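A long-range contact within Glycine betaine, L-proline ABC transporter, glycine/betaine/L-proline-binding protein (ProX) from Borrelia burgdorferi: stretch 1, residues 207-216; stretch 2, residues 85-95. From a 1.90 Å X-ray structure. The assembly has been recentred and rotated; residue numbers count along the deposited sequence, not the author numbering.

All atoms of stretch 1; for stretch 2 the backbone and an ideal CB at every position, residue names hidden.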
# COMPACT_ATOMS: atom_id res chain seq x y z
N GLU A 207 -3.92 11.32 -1.11
CA GLU A 207 -4.49 10.82 0.12
C GLU A 207 -3.39 10.32 1.06
O GLU A 207 -2.21 10.82 0.98
CB GLU A 207 -5.61 9.82 -0.19
CG GLU A 207 -6.68 10.50 -1.05
CD GLU A 207 -7.89 9.68 -1.31
OE1 GLU A 207 -7.95 8.52 -0.80
OE2 GLU A 207 -8.81 10.22 -2.03
N SER A 208 -3.73 9.41 1.95
CA SER A 208 -2.70 9.01 2.91
C SER A 208 -2.90 7.56 3.33
O SER A 208 -3.94 6.95 3.00
CB SER A 208 -2.67 10.01 4.07
OG SER A 208 -3.82 9.78 4.83
N VAL A 209 -1.91 6.99 4.00
CA VAL A 209 -2.05 5.61 4.51
C VAL A 209 -2.20 5.79 6.01
O VAL A 209 -1.40 6.52 6.62
CB VAL A 209 -0.81 4.77 4.19
CG1 VAL A 209 -1.01 3.28 4.55
CG2 VAL A 209 -0.43 4.91 2.69
N HIS A 210 -3.21 5.14 6.58
CA HIS A 210 -3.47 5.28 8.00
C HIS A 210 -3.14 4.06 8.79
O HIS A 210 -2.98 2.97 8.23
CB HIS A 210 -4.94 5.68 8.27
CG HIS A 210 -5.22 7.15 7.99
ND1 HIS A 210 -6.05 7.90 8.78
CD2 HIS A 210 -4.82 7.97 6.96
CE1 HIS A 210 -6.13 9.15 8.29
NE2 HIS A 210 -5.36 9.22 7.19
N THR A 211 -3.01 4.26 10.10
CA THR A 211 -2.73 3.19 11.03
C THR A 211 -4.04 2.98 11.80
O THR A 211 -4.60 3.93 12.37
CB THR A 211 -1.61 3.60 12.02
OG1 THR A 211 -0.37 3.75 11.30
CG2 THR A 211 -1.42 2.50 13.11
N LEU A 212 -4.56 1.76 11.77
CA LEU A 212 -5.75 1.43 12.54
C LEU A 212 -5.40 0.39 13.58
O LEU A 212 -4.60 -0.52 13.31
CB LEU A 212 -6.87 0.89 11.65
CG LEU A 212 -7.05 1.56 10.29
CD1 LEU A 212 -8.03 0.77 9.43
CD2 LEU A 212 -7.49 3.03 10.38
N VAL A 213 -6.03 0.47 14.76
CA VAL A 213 -5.78 -0.52 15.82
C VAL A 213 -7.13 -1.02 16.33
O VAL A 213 -8.17 -0.39 16.15
CB VAL A 213 -4.92 0.04 16.99
CG1 VAL A 213 -3.54 0.46 16.52
CG2 VAL A 213 -5.62 1.20 17.69
N ARG A 214 -7.12 -2.19 16.95
CA ARG A 214 -8.35 -2.78 17.48
C ARG A 214 -8.89 -1.94 18.65
O ARG A 214 -8.11 -1.29 19.32
CB ARG A 214 -8.12 -4.22 17.92
CG ARG A 214 -7.03 -4.44 18.96
CD ARG A 214 -7.02 -5.88 19.45
NE ARG A 214 -6.10 -6.07 20.57
CZ ARG A 214 -6.40 -5.86 21.86
NH1 ARG A 214 -7.62 -5.46 22.21
NH2 ARG A 214 -5.47 -6.09 22.79
N LEU A 215 -10.20 -2.00 18.88
CA LEU A 215 -10.88 -1.36 20.01
C LEU A 215 -10.17 -1.40 21.38
O LEU A 215 -10.11 -0.38 22.08
CB LEU A 215 -12.32 -1.90 20.15
CG LEU A 215 -13.32 -1.51 19.05
CD1 LEU A 215 -14.74 -1.97 19.36
CD2 LEU A 215 -13.29 -0.02 18.74
N GLY A 216 -9.65 -2.53 21.80
CA GLY A 216 -9.16 -2.58 23.21
C GLY A 216 -7.67 -2.33 23.39
O GLY A 216 -7.16 -2.42 24.49
N UNK A 85 -15.94 0.89 10.43
CA UNK A 85 -15.27 1.96 11.19
C UNK A 85 -15.68 2.03 12.67
O UNK A 85 -14.91 2.52 13.48
CB UNK A 85 -15.56 3.31 10.53
N UNK A 86 -16.86 1.52 13.02
CA UNK A 86 -17.26 1.50 14.44
C UNK A 86 -16.53 0.40 15.24
O UNK A 86 -16.62 0.35 16.47
CB UNK A 86 -18.77 1.29 14.55
N UNK A 87 -15.79 -0.46 14.54
CA UNK A 87 -15.12 -1.57 15.20
C UNK A 87 -13.59 -1.45 15.23
O UNK A 87 -12.92 -2.40 15.58
CB UNK A 87 -15.51 -2.88 14.50
N UNK A 88 -13.03 -0.31 14.86
CA UNK A 88 -11.60 -0.10 15.02
C UNK A 88 -11.31 1.35 15.37
O UNK A 88 -12.23 2.20 15.36
CB UNK A 88 -10.85 -0.50 13.75
N UNK A 89 -10.07 1.66 15.73
CA UNK A 89 -9.69 3.05 16.02
C UNK A 89 -8.72 3.54 14.95
O UNK A 89 -7.70 2.91 14.72
CB UNK A 89 -9.06 3.17 17.41
N UNK A 90 -9.05 4.66 14.31
CA UNK A 90 -8.19 5.19 13.26
C UNK A 90 -7.25 6.19 13.92
O UNK A 90 -7.71 7.23 14.41
CB UNK A 90 -9.00 5.84 12.13
N UNK A 91 -5.95 5.91 13.94
CA UNK A 91 -5.03 6.75 14.72
C UNK A 91 -4.51 7.97 13.94
O UNK A 91 -3.88 8.85 14.54
CB UNK A 91 -3.84 5.91 15.19
N UNK A 92 -4.80 8.03 12.64
CA UNK A 92 -4.26 9.08 11.77
C UNK A 92 -3.34 8.50 10.72
O UNK A 92 -3.29 7.28 10.58
CB UNK A 92 -3.51 10.13 12.59
N UNK A 93 -2.58 9.36 10.02
CA UNK A 93 -1.79 8.93 8.85
C UNK A 93 -0.43 8.50 9.33
O UNK A 93 0.16 9.17 10.19
CB UNK A 93 -1.67 10.04 7.81
N UNK A 94 0.10 7.41 8.76
CA UNK A 94 1.53 7.10 8.93
C UNK A 94 2.37 7.55 7.72
O UNK A 94 3.61 7.49 7.76
CB UNK A 94 1.71 5.60 9.15
N UNK A 95 1.68 7.93 6.64
CA UNK A 95 2.32 8.35 5.41
C UNK A 95 1.33 9.28 4.69
O UNK A 95 0.13 8.94 4.58
CB UNK A 95 2.71 7.15 4.54

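The two stretches run antiparallel, their strand axes 148° apart and 4.7 Å at closest approach. Position 85 has nothing of stretch 1 within 5.5 Å of its ideal CB, and at 86 CA-to-CB points away; both favour solvent-tolerant residues, and they are Lys 85 and Thr 86. At 87 the CB also points away, 5.0 Å from Leu 215 CD1, so a long polar chain could pass. It is Lys 87, whose O accepts from a water (2.6 Å) that in turn accepts from Leu 215 N (3.1 Å).

At 88 the ideal CB points sideways, 4.7 Å from Leu 212 CB. A large apolar group, aliphatic or aromatic, could use the leucine's methyls. The residue is Phe 88: Leu 212 CD1 lies over its ring face, 4.1 Å from the centroid and 14° off the normal.

Position 89 pairs with Val 213, and its CB shares that residue's face, which suits a beta-branched or other aliphatic side chain. Val 89 packs its CB 3.9 Å from Val 213 CG2, while the backbones exchange two bonds, Val 89 N to Val 213 O (2.8 Å) and Val 213 N to Val 89 O (3.0 Å).

At 90 the ideal CB is 3.6 Å from Leu 212 CD2 and 4.9 Å from His 210 ND1. An apolar group could meet the methyl; a short acceptor such as Asp or Asn could reach the imidazole. Asp 90 does the latter, OD1 accepting from His 210 ND1 at 2.8 Å and 164°, near the ring plane.

The CB of 91 points sideways, with methyls of Thr 211 and Val 213 available to a longer aliphatic chain. Leu 91 places CD1 3.6 Å from Val 213 CG1, and its N donates to Thr 211 O (2.9 Å).

At 92, phi/psi of 114/-168 would jam a CB against the preceding carbonyl O, so glycine is called for. Gly 92 O accepts from Thr 211 N (3.1 Å), and its N donates to Asp 90 OD1 (3.1 Å).

The ideal CB of 93 lies 3.7 Å from Ser 208 OG and 3.8 Å from His 210 NE2, favouring a small residue: Ala 93, its CA over the imidazole face.

At 94 the CB is 3.5 Å from Thr 211 OG1, inviting a short polar group. Asn 94 donates from ND2 to that OG1 (2.9 Å, 171°) and from N to Val 209 O (2.8 Å).

A bulge shifts the register before 95. The ideal CB of 95 is 4.3 Å from Val 209 CB; aliphatic or aromatic groups would suit. Tyr 95 brings CD1 4.1 Å from Val 209 CG2, and its O accepts from Val 209 N (2.9 Å).

Stretch 2, residues 85-95: KTKFVDLGANY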
# COMPACT_ATOMS: atom_id res chain seq x y z
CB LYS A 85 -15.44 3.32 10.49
CG LYS A 85 -16.87 3.80 10.33
CD LYS A 85 -16.92 5.09 9.51
CE LYS A 85 -18.29 5.78 9.64
NZ LYS A 85 -18.61 6.57 8.41
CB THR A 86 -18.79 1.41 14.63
OG1 THR A 86 -19.28 0.15 14.17
CG2 THR A 86 -19.46 2.54 13.86
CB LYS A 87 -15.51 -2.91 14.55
CG LYS A 87 -16.99 -3.23 14.49
CD LYS A 87 -17.49 -3.79 15.81
CE LYS A 87 -18.84 -4.47 15.62
NZ LYS A 87 -18.79 -5.51 14.55
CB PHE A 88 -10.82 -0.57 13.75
CG PHE A 88 -11.27 0.09 12.46
CD1 PHE A 88 -11.02 1.44 12.21
CD2 PHE A 88 -11.88 -0.66 11.47
CE1 PHE A 88 -11.44 2.05 11.01
CE2 PHE A 88 -12.28 -0.08 10.25
CZ PHE A 88 -12.06 1.28 10.02
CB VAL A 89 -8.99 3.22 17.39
CG1 VAL A 89 -8.80 4.70 17.69
CG2 VAL A 89 -9.81 2.59 18.52
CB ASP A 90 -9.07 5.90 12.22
CG ASP A 90 -8.28 6.41 11.00
OD1 ASP A 90 -7.04 6.61 11.08
OD2 ASP A 90 -8.93 6.59 9.93
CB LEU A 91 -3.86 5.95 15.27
CG LEU A 91 -4.22 4.75 16.14
CD1 LEU A 91 -2.97 4.06 16.70
CD2 LEU A 91 -5.18 5.15 17.26
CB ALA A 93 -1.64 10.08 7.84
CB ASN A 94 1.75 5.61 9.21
CG ASN A 94 1.24 4.71 8.10
OD1 ASN A 94 1.68 4.81 6.95
ND2 ASN A 94 0.33 3.81 8.44
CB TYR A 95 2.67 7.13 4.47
CG TYR A 95 3.20 7.61 3.10
CD1 TYR A 95 2.30 7.91 2.05
CD2 TYR A 95 4.59 7.84 2.90
CE1 TYR A 95 2.76 8.41 0.83
CE2 TYR A 95 5.05 8.34 1.67
CZ TYR A 95 4.13 8.64 0.67
OH TYR A 95 4.57 9.10 -0.54
O HOH W 1 -11.45 -4.10 16.98
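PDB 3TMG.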